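Local coordinates for long form salivary protein D7L1 (Culex quinquefasciatus, PDB 6V4C) that binds and sequesters ATP, ADP and related adenine compounds of the host, inhibiting platelet aggregation and hemostasis and so assisting blood feeding by female mosquitoes, at residues 69-73 with 124-128; 75-79 with 136-140; 90-94 with 114-118. All blocks are in the same frame, centred on the assembly; numbering follows the deposited sequence.

The three contacts, all from the N-terminal half of an all-helical PBP/GOBP-family chain, illustrate how chemistry follows burial. Interaction 1 is fully buried and mixes apolar packing with a weak side-chain-to-carbonyl hydrogen bond and a water bridge. Interaction 2, with centres about 11 Å apart, is a surface contact that adds a salt bridge and a water bridge to the packing of I136. Interaction 3, partly buried, rests on aliphatic packing. Helix 66-75 leads into 77-80, 121-125 into 130-139, and 104-117 into 121-125. L127 of interaction 1 packs on Y76 and I136 of interaction 2, and I69 on L94 of interaction 3; interactions 2 and 3 do not touch.

Interaction 1 of 3, residues 69-73 with 124-128; sequences IKQQY and KIYLL
A helix that ends in a Schellman motif can present its last carbonyl to a neighbouring helix, and this buried contact of the all-helical PBP/GOBP fold is a worked example. Segment 69-73 is regular helix, with Y73 N bonded to I69 O at 2.9 Å. Segment 124-128 is helical to I125; Y126 (-95/20) leaves helical geometry, and L127, at positive phi (61/27), is the C-prime residue, its N lying 3.2 Å from K124 O. The nearest CA atoms are those of Y73 and I125, 5.5 Å apart, and 316 Å² is buried. I69 (m, t) places CG1 3.2 Å from Y126 OH, a buried hydroxyl without a polar partner in the model, while CG2 approaches the ring edge, 4.2 Å from CE1. Q72 (chi1 t, chi2 p) points toward the other segment. Its CG makes a CH-pi contact over the face of Y126, 3.9 Å from the ring centroid; its NE2 gives a weak hydrogen bond to I125 O (3.4 Å), and its OE1 is held by the backbone N of M6. Y73 (chi1 t) lays CD1 4.0 Å from I125 CD1, and its hydroxyl bonds to V82 O. One water further joins the two backbones, 2.6 Å from Q72 O and 2.8 Å from I125 O.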
loop_
_atom_site.group_PDB
_atom_site.type_symbol
_atom_site.label_atom_id
_atom_site.label_comp_id
_atom_site.label_asym_id
_atom_site.label_seq_id
_atom_site.Cartn_x
_atom_site.Cartn_y
_atom_site.Cartn_z
ATOM N N ILE A 69 6.751 -16.306 8.685
ATOM C CA ILE A 69 6.560 -16.898 7.363
ATOM C C ILE A 69 5.638 -18.106 7.447
ATOM O O ILE A 69 4.815 -18.345 6.554
ATOM C CB ILE A 69 7.922 -17.249 6.734
ATOM C CG1 ILE A 69 8.845 -16.031 6.763
ATOM C CG2 ILE A 69 7.738 -17.745 5.311
ATOM C CD1 ILE A 69 10.236 -16.306 6.242
ATOM N N LYS A 70 5.758 -18.885 8.524
ATOM C CA LYS A 70 4.840 -19.998 8.731
ATOM C C LYS A 70 3.418 -19.499 8.953
ATOM O O LYS A 70 2.456 -20.098 8.459
ATOM N N GLN A 71 3.265 -18.400 9.694
ATOM C CA GLN A 71 1.937 -17.828 9.891
ATOM C C GLN A 71 1.358 -17.317 8.578
ATOM O O GLN A 71 0.162 -17.487 8.313
ATOM C CB GLN A 71 1.993 -16.708 10.929
ATOM C CG GLN A 71 1.109 -16.940 12.142
ATOM C CD GLN A 71 1.055 -15.734 13.058
ATOM O OE1 GLN A 71 2.072 -15.087 13.314
ATOM N NE2 GLN A 71 -0.138 -15.416 13.549
ATOM N N GLN A 72 2.191 -16.693 7.741
ATOM C CA GLN A 72 1.719 -16.226 6.443
ATOM C C GLN A 72 1.310 -17.392 5.555
ATOM O O GLN A 72 0.297 -17.320 4.848
ATOM C CB GLN A 72 2.795 -15.383 5.759
ATOM C CG GLN A 72 2.398 -14.863 4.384
ATOM C CD GLN A 72 1.307 -13.808 4.443
ATOM O OE1 GLN A 72 1.168 -13.096 5.436
ATOM N NE2 GLN A 72 0.527 -13.705 3.372
ATOM N N TYR A 73 2.085 -18.481 5.578
ATOM C CA TYR A 73 1.719 -19.655 4.793
ATOM C C TYR A 73 0.411 -20.257 5.288
ATOM O O TYR A 73 -0.471 -20.600 4.493
ATOM C CB TYR A 73 2.833 -20.705 4.833
ATOM C CG TYR A 73 2.370 -22.037 4.291
ATOM C CD1 TYR A 73 2.305 -22.264 2.925
ATOM C CD2 TYR A 73 1.960 -23.056 5.144
ATOM C CE1 TYR A 73 1.861 -23.470 2.421
ATOM C CE2 TYR A 73 1.512 -24.266 4.648
ATOM C CZ TYR A 73 1.467 -24.465 3.283
ATOM O OH TYR A 73 1.025 -25.664 2.776
ATOM N N LYS A 124 4.058 -16.940 -4.158
ATOM C CA LYS A 124 2.785 -17.593 -3.878
ATOM C C LYS A 124 2.402 -17.457 -2.410
ATOM O O LYS A 124 1.247 -17.153 -2.092
ATOM C CB LYS A 124 2.842 -19.063 -4.295
ATOM C CG LYS A 124 2.917 -19.279 -5.793
ATOM C CD LYS A 124 2.961 -20.756 -6.143
ATOM C CE LYS A 124 2.967 -20.970 -7.647
ATOM N NZ LYS A 124 2.919 -22.416 -7.989
ATOM N N ILE A 125 3.355 -17.676 -1.504
ATOM C CA ILE A 125 3.052 -17.594 -0.078
ATOM C C ILE A 125 2.652 -16.174 0.309
ATOM O O ILE A 125 1.749 -15.974 1.131
ATOM C CB ILE A 125 4.232 -18.126 0.756
ATOM C CG1 ILE A 125 4.357 -19.642 0.583
ATOM C CG2 ILE A 125 4.062 -17.766 2.223
ATOM C CD1 ILE A 125 5.404 -20.282 1.469
ATOM N N TYR A 126 3.301 -15.171 -0.283
ATOM C CA TYR A 126 2.994 -13.776 0.005
ATOM C C TYR A 126 2.004 -13.172 -0.986
ATOM O O TYR A 126 1.930 -11.946 -1.115
ATOM C CB TYR A 126 4.276 -12.954 0.136
ATOM C CG TYR A 126 4.987 -13.248 1.438
ATOM C CD1 TYR A 126 5.779 -14.380 1.579
ATOM C CD2 TYR A 126 4.834 -12.414 2.539
ATOM C CE1 TYR A 126 6.415 -14.663 2.774
ATOM C CE2 TYR A 126 5.467 -12.688 3.739
ATOM C CZ TYR A 126 6.256 -13.813 3.849
ATOM O OH TYR A 126 6.889 -14.094 5.040
ATOM N N LEU A 127 1.244 -14.014 -1.686
ATOM C CA LEU A 127 0.052 -13.592 -2.419
ATOM C C LEU A 127 0.360 -12.567 -3.508
ATOM O O LEU A 127 -0.497 -11.758 -3.871
ATOM C CB LEU A 127 -1.041 -13.091 -1.468
ATOM C CG LEU A 127 -1.187 -13.903 -0.178
ATOM C CD1 LEU A 127 -2.304 -13.371 0.707
ATOM C CD2 LEU A 127 -1.392 -15.384 -0.478
ATOM N N LEU A 128 1.585 -12.584 -4.032
ATOM C CA LEU A 128 1.938 -11.746 -5.170
ATOM C C LEU A 128 1.808 -12.472 -6.501
ATOM O O LEU A 128 1.748 -11.816 -7.547
ATOM C CB LEU A 128 3.357 -11.198 -5.011
ATOM C CG LEU A 128 3.546 -10.195 -3.868
ATOM C CD1 LEU A 128 5.015 -9.875 -3.677
ATOM C CD2 LEU A 128 2.755 -8.921 -4.139
HETATM O O HOH W 1 0.306 -17.982 2.372
#

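Interaction 2 of 3, residues 75-79 with 136-140; sequences AYKSD and IYKKN. With ADP (adenosine-5'-diphosphate), chain B; EDO (1,2-ethanediol), chain K.
A short salt bridge, 2.6 Å from NZ of K139 (m, t, -99°, t) to OD1 of D79 (chi1 m), closes this surface contact at the end of helix 130-139. The other carboxylate oxygen joins a water bridge: D79 OD2 accepts from a water at 2.8 Å, and that water accepts from N140 ND2 at 3.0 Å. Segment 75-79 passes from Y76 (-136/35) into a weakly bonded helical turn, with D79 N on Y76 O at 3.0 Å. Segment 136-140 is helical until N140 (-130/80), whose ND2 also folds back to I136 O (2.8 Å). The CA atoms of D79 and I136 are nearest, 7.0 Å apart. Beneath the charges, I136 (m, t) packs CD1 against Y76 CD1 (3.7 Å) and CG1 against D79 CB (3.8 Å). Y137, out of reach of segment 75-79, donates from OH to ADP N7 at 2.9 Å. One helix end thus serves two purposes, contacting its neighbour and contributing to the nucleotide pocket, which R133, K144, Y266 and S267 help complete.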
loop_
_atom_site.group_PDB
_atom_site.type_symbol
_atom_site.label_atom_id
_atom_site.label_comp_id
_atom_site.label_asym_id
_atom_site.label_seq_id
_atom_site.Cartn_x
_atom_site.Cartn_y
_atom_site.Cartn_z
ATOM N N ALA A 75 -2.050 -18.902 6.786
ATOM C CA ALA A 75 -3.229 -18.058 6.634
ATOM C C ALA A 75 -3.912 -18.255 5.285
ATOM O O ALA A 75 -5.114 -17.997 5.160
ATOM C CB ALA A 75 -2.851 -16.593 6.836
ATOM N N TYR A 76 -3.174 -18.706 4.270
ATOM C CA TYR A 76 -3.713 -18.831 2.920
ATOM C C TYR A 76 -3.301 -20.144 2.265
ATOM O O TYR A 76 -3.084 -20.195 1.053
ATOM C CB TYR A 76 -3.309 -17.641 2.048
ATOM C CG TYR A 76 -3.744 -16.311 2.611
ATOM C CD1 TYR A 76 -4.984 -15.776 2.296
ATOM C CD2 TYR A 76 -2.918 -15.593 3.466
ATOM C CE1 TYR A 76 -5.391 -14.560 2.815
ATOM C CE2 TYR A 76 -3.314 -14.379 3.994
ATOM C CZ TYR A 76 -4.553 -13.866 3.664
ATOM O OH TYR A 76 -4.953 -12.657 4.184
ATOM N N LYS A 77 -3.192 -21.214 3.054
ATOM C CA LYS A 77 -2.771 -22.495 2.496
ATOM C C LYS A 77 -3.804 -23.056 1.529
ATOM O O LYS A 77 -3.446 -23.766 0.583
ATOM C CB LYS A 77 -2.467 -23.499 3.611
ATOM C CG LYS A 77 -3.696 -24.122 4.258
ATOM N N SER A 78 -5.081 -22.739 1.730
ATOM C CA SER A 78 -6.113 -23.201 0.811
ATOM C C SER A 78 -6.043 -22.515 -0.546
ATOM O O SER A 78 -6.755 -22.930 -1.467
ATOM C CB SER A 78 -7.501 -22.999 1.424
ATOM O OG SER A 78 -7.787 -21.624 1.595
ATOM N N ASP A 79 -5.203 -21.490 -0.693
ATOM C CA ASP A 79 -5.114 -20.730 -1.933
ATOM C C ASP A 79 -3.704 -20.566 -2.479
ATOM O O ASP A 79 -3.562 -20.341 -3.687
ATOM C CB ASP A 79 -5.738 -19.336 -1.760
ATOM C CG ASP A 79 -7.242 -19.391 -1.602
ATOM O OD1 ASP A 79 -7.898 -20.036 -2.447
ATOM O OD2 ASP A 79 -7.766 -18.798 -0.634
ATOM N N ILE A 136 -7.962 -15.192 -4.493
ATOM C CA ILE A 136 -8.316 -14.668 -3.176
ATOM C C ILE A 136 -9.253 -13.472 -3.302
ATOM O O ILE A 136 -10.249 -13.367 -2.574
ATOM C CB ILE A 136 -7.045 -14.345 -2.369
ATOM C CG1 ILE A 136 -6.295 -15.637 -2.038
ATOM C CG2 ILE A 136 -7.388 -13.556 -1.104
ATOM C CD1 ILE A 136 -4.938 -15.415 -1.408
ATOM N N TYR A 137 -8.961 -12.559 -4.236
ATOM C CA TYR A 137 -9.846 -11.420 -4.462
ATOM C C TYR A 137 -11.252 -11.883 -4.819
ATOM O O TYR A 137 -12.243 -11.363 -4.292
ATOM C CB TYR A 137 -9.295 -10.525 -5.574
ATOM C CG TYR A 137 -8.070 -9.711 -5.213
ATOM C CD1 TYR A 137 -7.701 -9.506 -3.888
ATOM C CD2 TYR A 137 -7.288 -9.139 -6.207
ATOM C CE1 TYR A 137 -6.574 -8.758 -3.567
ATOM C CE2 TYR A 137 -6.170 -8.393 -5.899
ATOM C CZ TYR A 137 -5.815 -8.206 -4.580
ATOM O OH TYR A 137 -4.699 -7.459 -4.289
ATOM N N LYS A 138 -11.362 -12.862 -5.724
ATOM C CA LYS A 138 -12.678 -13.325 -6.152
ATOM C C LYS A 138 -13.455 -13.931 -4.994
ATOM O O LYS A 138 -14.674 -13.751 -4.891
ATOM C CB LYS A 138 -12.541 -14.340 -7.288
ATOM C CG LYS A 138 -12.208 -13.724 -8.635
ATOM C CD LYS A 138 -12.285 -14.767 -9.742
ATOM C CE LYS A 138 -11.716 -14.229 -11.048
ATOM N NZ LYS A 138 -12.402 -12.991 -11.485
ATOM N N LYS A 139 -12.768 -14.651 -4.109
ATOM C CA LYS A 139 -13.432 -15.296 -2.988
ATOM C C LYS A 139 -13.627 -14.369 -1.796
ATOM O O LYS A 139 -14.365 -14.730 -0.873
ATOM C CB LYS A 139 -12.655 -16.542 -2.561
ATOM C CG LYS A 139 -12.610 -17.626 -3.625
ATOM C CD LYS A 139 -12.247 -18.977 -3.035
ATOM C CE LYS A 139 -10.781 -19.290 -3.231
ATOM N NZ LYS A 139 -10.414 -20.608 -2.633
ATOM N N ASN A 140 -12.999 -13.194 -1.795
ATOM C CA ASN A 140 -13.032 -12.274 -0.659
ATOM C C ASN A 140 -13.409 -10.882 -1.156
ATOM O O ASN A 140 -12.543 -10.018 -1.326
ATOM C CB ASN A 140 -11.691 -12.250 0.072
ATOM C CG ASN A 140 -11.369 -13.573 0.726
ATOM O OD1 ASN A 140 -11.693 -13.795 1.891
ATOM N ND2 ASN A 140 -10.739 -14.469 -0.027
HETATM P PB ADP B . -0.491 -8.797 -13.410
HETATM O O1B ADP B . -1.455 -9.636 -13.924
HETATM O O2B ADP B . 0.532 -8.458 -14.323
HETATM O O3B ADP B . 0.043 -9.290 -12.247
HETATM P PA ADP B . -0.775 -5.953 -13.936
HETATM O O1A ADP B . -1.580 -5.473 -15.098
HETATM O O2A ADP B . 0.595 -5.976 -14.286
HETATM O O3A ADP B . -1.187 -7.355 -13.439
HETATM O "O5'" ADP B . -0.903 -5.393 -12.524
HETATM C "C5'" ADP B . -0.228 -5.953 -11.420
HETATM C "C4'" ADP B . -0.069 -4.959 -10.293
HETATM O "O4'" ADP B . -1.201 -4.925 -9.462
HETATM C "C3'" ADP B . 0.966 -5.258 -9.232
HETATM O "O3'" ADP B . 2.239 -4.835 -9.593
HETATM C "C2'" ADP B . 0.444 -4.611 -7.952
HETATM O "O2'" ADP B . 1.098 -3.440 -7.707
HETATM C "C1'" ADP B . -0.945 -4.212 -8.326
HETATM N N9 ADP B . -1.955 -4.544 -7.371
HETATM C C8 ADP B . -2.186 -5.757 -6.902
HETATM N N7 ADP B . -3.164 -5.824 -6.099
HETATM C C5 ADP B . -3.623 -4.567 -6.005
HETATM C C6 ADP B . -4.663 -3.975 -5.298
HETATM N N6 ADP B . -5.460 -4.598 -4.500
HETATM N N1 ADP B . -4.845 -2.684 -5.428
HETATM C C2 ADP B . -4.046 -2.018 -6.202
HETATM N N3 ADP B . -3.072 -2.459 -6.913
HETATM C C4 ADP B . -2.886 -3.753 -6.794
HETATM C C1 EDO K . -1.478 -21.479 -7.310
HETATM O O1 EDO K . -1.322 -20.899 -8.571
HETATM C C2 EDO K . -2.877 -21.753 -7.330
HETATM O O2 EDO K . -3.455 -22.172 -6.229
HETATM O O HOH W 2 -9.773 -17.259 0.510
#

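Interaction 3 of 3, residues 90-94 with 114-118; sequences IANEL and VNNAN
Helices 84-94 and 104-117, consecutive in the chain, form an antiparallel pair that packs through I90, L94 and V114. The segments run in opposite directions: L94 and V114 are nearest, with CA atoms 6.7 Å apart, while I90 faces N118 at the far end. Segment 90-94 is regular helix, L94 N lying 2.7 Å from I90 O. Segment 114-118 begins as helix; its last turn includes weak bonds to V114 O from A117 N (3.2 Å) and N118 N (3.3 Å), and N118 has phi/psi -141/60.

The apolar contacts centre on V114 (chi1 t), which points toward the other helix and gives the largest share of the 264 Å² buried. Its CG1 meets I90 CG2 at 3.7 Å and L94 CG at 3.9 Å. I90 (m, t) extends its CD1 to within 3.5 Å of N118 CB, so that one isoleucine spans a full helical turn of its partner.

At the more exposed side of the contact, E93 reaches across in an extended conformation (t, t). Its OE2 lies 4.0 Å from V114 CG1 and 4.2 Å from A117 CB, so the side chain lies along the outer margin of the aliphatic cluster.

Helix 121-125 packs against both helices, L122 touching I90, L94 and N115, and V121 touching I90, while L94 also packs on M58 and F64 from loops.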
loop_
_atom_site.group_PDB
_atom_site.type_symbol
_atom_site.label_atom_id
_atom_site.label_comp_id
_atom_site.label_asym_id
_atom_site.label_seq_id
_atom_site.Cartn_x
_atom_site.Cartn_y
_atom_site.Cartn_z
ATOM N N ILE A 90 10.743 -23.644 3.519
ATOM C CA ILE A 90 11.340 -22.332 3.282
ATOM C C ILE A 90 11.297 -21.463 4.531
ATOM O O ILE A 90 12.155 -20.591 4.711
ATOM C CB ILE A 90 10.699 -21.631 2.072
ATOM C CG1 ILE A 90 10.692 -22.554 0.859
ATOM C CG2 ILE A 90 11.453 -20.358 1.728
ATOM C CD1 ILE A 90 10.111 -21.895 -0.358
ATOM N N ALA A 91 10.305 -21.663 5.403
ATOM C CA ALA A 91 10.281 -20.932 6.665
ATOM C C ALA A 91 11.545 -21.205 7.477
ATOM O O ALA A 91 12.247 -20.275 7.890
ATOM C CB ALA A 91 9.028 -21.299 7.461
ATOM N N ASN A 92 11.863 -22.483 7.692
ATOM C CA ASN A 92 13.103 -22.827 8.381
ATOM C C ASN A 92 14.316 -22.528 7.511
ATOM O O ASN A 92 15.357 -22.092 8.016
ATOM C CB ASN A 92 13.082 -24.299 8.790
ATOM C CG ASN A 92 11.829 -24.670 9.560
ATOM O OD1 ASN A 92 11.341 -23.895 10.385
ATOM N ND2 ASN A 92 11.298 -25.857 9.290
ATOM N N GLU A 93 14.199 -22.753 6.199
ATOM C CA GLU A 93 15.321 -22.517 5.295
ATOM C C GLU A 93 15.727 -21.047 5.285
ATOM O O GLU A 93 16.918 -20.723 5.207
ATOM C CB GLU A 93 14.952 -22.993 3.887
ATOM C CG GLU A 93 16.062 -22.911 2.855
ATOM C CD GLU A 93 15.626 -23.454 1.502
ATOM O OE1 GLU A 93 14.529 -24.050 1.423
ATOM O OE2 GLU A 93 16.377 -23.285 0.518
ATOM N N LEU A 94 14.748 -20.140 5.369
ATOM C CA LEU A 94 15.062 -18.718 5.456
ATOM C C LEU A 94 15.573 -18.333 6.838
ATOM O O LEU A 94 16.410 -17.430 6.957
ATOM C CB LEU A 94 13.835 -17.878 5.093
ATOM C CG LEU A 94 13.749 -17.399 3.648
ATOM C CD1 LEU A 94 12.334 -16.977 3.312
ATOM C CD2 LEU A 94 14.720 -16.251 3.411
ATOM N N VAL A 114 17.905 -18.144 -1.275
ATOM C CA VAL A 114 16.763 -19.017 -1.015
ATOM C C VAL A 114 15.716 -18.878 -2.113
ATOM O O VAL A 114 15.086 -19.866 -2.518
ATOM C CB VAL A 114 16.182 -18.749 0.386
ATOM C CG1 VAL A 114 14.903 -19.546 0.601
ATOM C CG2 VAL A 114 17.207 -19.090 1.456
ATOM N N ASN A 115 15.522 -17.660 -2.625
ATOM C CA ASN A 115 14.499 -17.444 -3.646
ATOM C C ASN A 115 14.817 -18.215 -4.922
ATOM O O ASN A 115 13.918 -18.788 -5.549
ATOM C CB ASN A 115 14.343 -15.952 -3.944
ATOM C CG ASN A 115 13.152 -15.658 -4.847
ATOM O OD1 ASN A 115 12.080 -16.247 -4.692
ATOM N ND2 ASN A 115 13.339 -14.755 -5.802
ATOM N N ASN A 116 16.090 -18.247 -5.320
ATOM C CA ASN A 116 16.467 -18.948 -6.541
ATOM C C ASN A 116 16.376 -20.461 -6.397
ATOM O O ASN A 116 16.224 -21.158 -7.405
ATOM C CB ASN A 116 17.871 -18.525 -6.980
ATOM C CG ASN A 116 17.955 -17.049 -7.321
ATOM O OD1 ASN A 116 16.993 -16.303 -7.137
ATOM N ND2 ASN A 116 19.110 -16.619 -7.813
ATOM N N ALA A 117 16.459 -20.985 -5.173
ATOM C CA ALA A 117 16.331 -22.417 -4.942
ATOM C C ALA A 117 14.883 -22.883 -4.902
ATOM O O ALA A 117 14.633 -24.089 -4.987
ATOM C CB ALA A 117 17.028 -22.808 -3.638
ATOM N N ASN A 118 13.930 -21.962 -4.761
ATOM C CA ASN A 118 12.507 -22.282 -4.738
ATOM C C ASN A 118 11.760 -21.197 -5.516
ATOM O O ASN A 118 10.903 -20.493 -4.994
ATOM C CB ASN A 118 11.985 -22.369 -3.305
ATOM C CG ASN A 118 12.843 -23.251 -2.418
ATOM O OD1 ASN A 118 13.853 -22.806 -1.872
ATOM N ND2 ASN A 118 12.438 -24.504 -2.260
#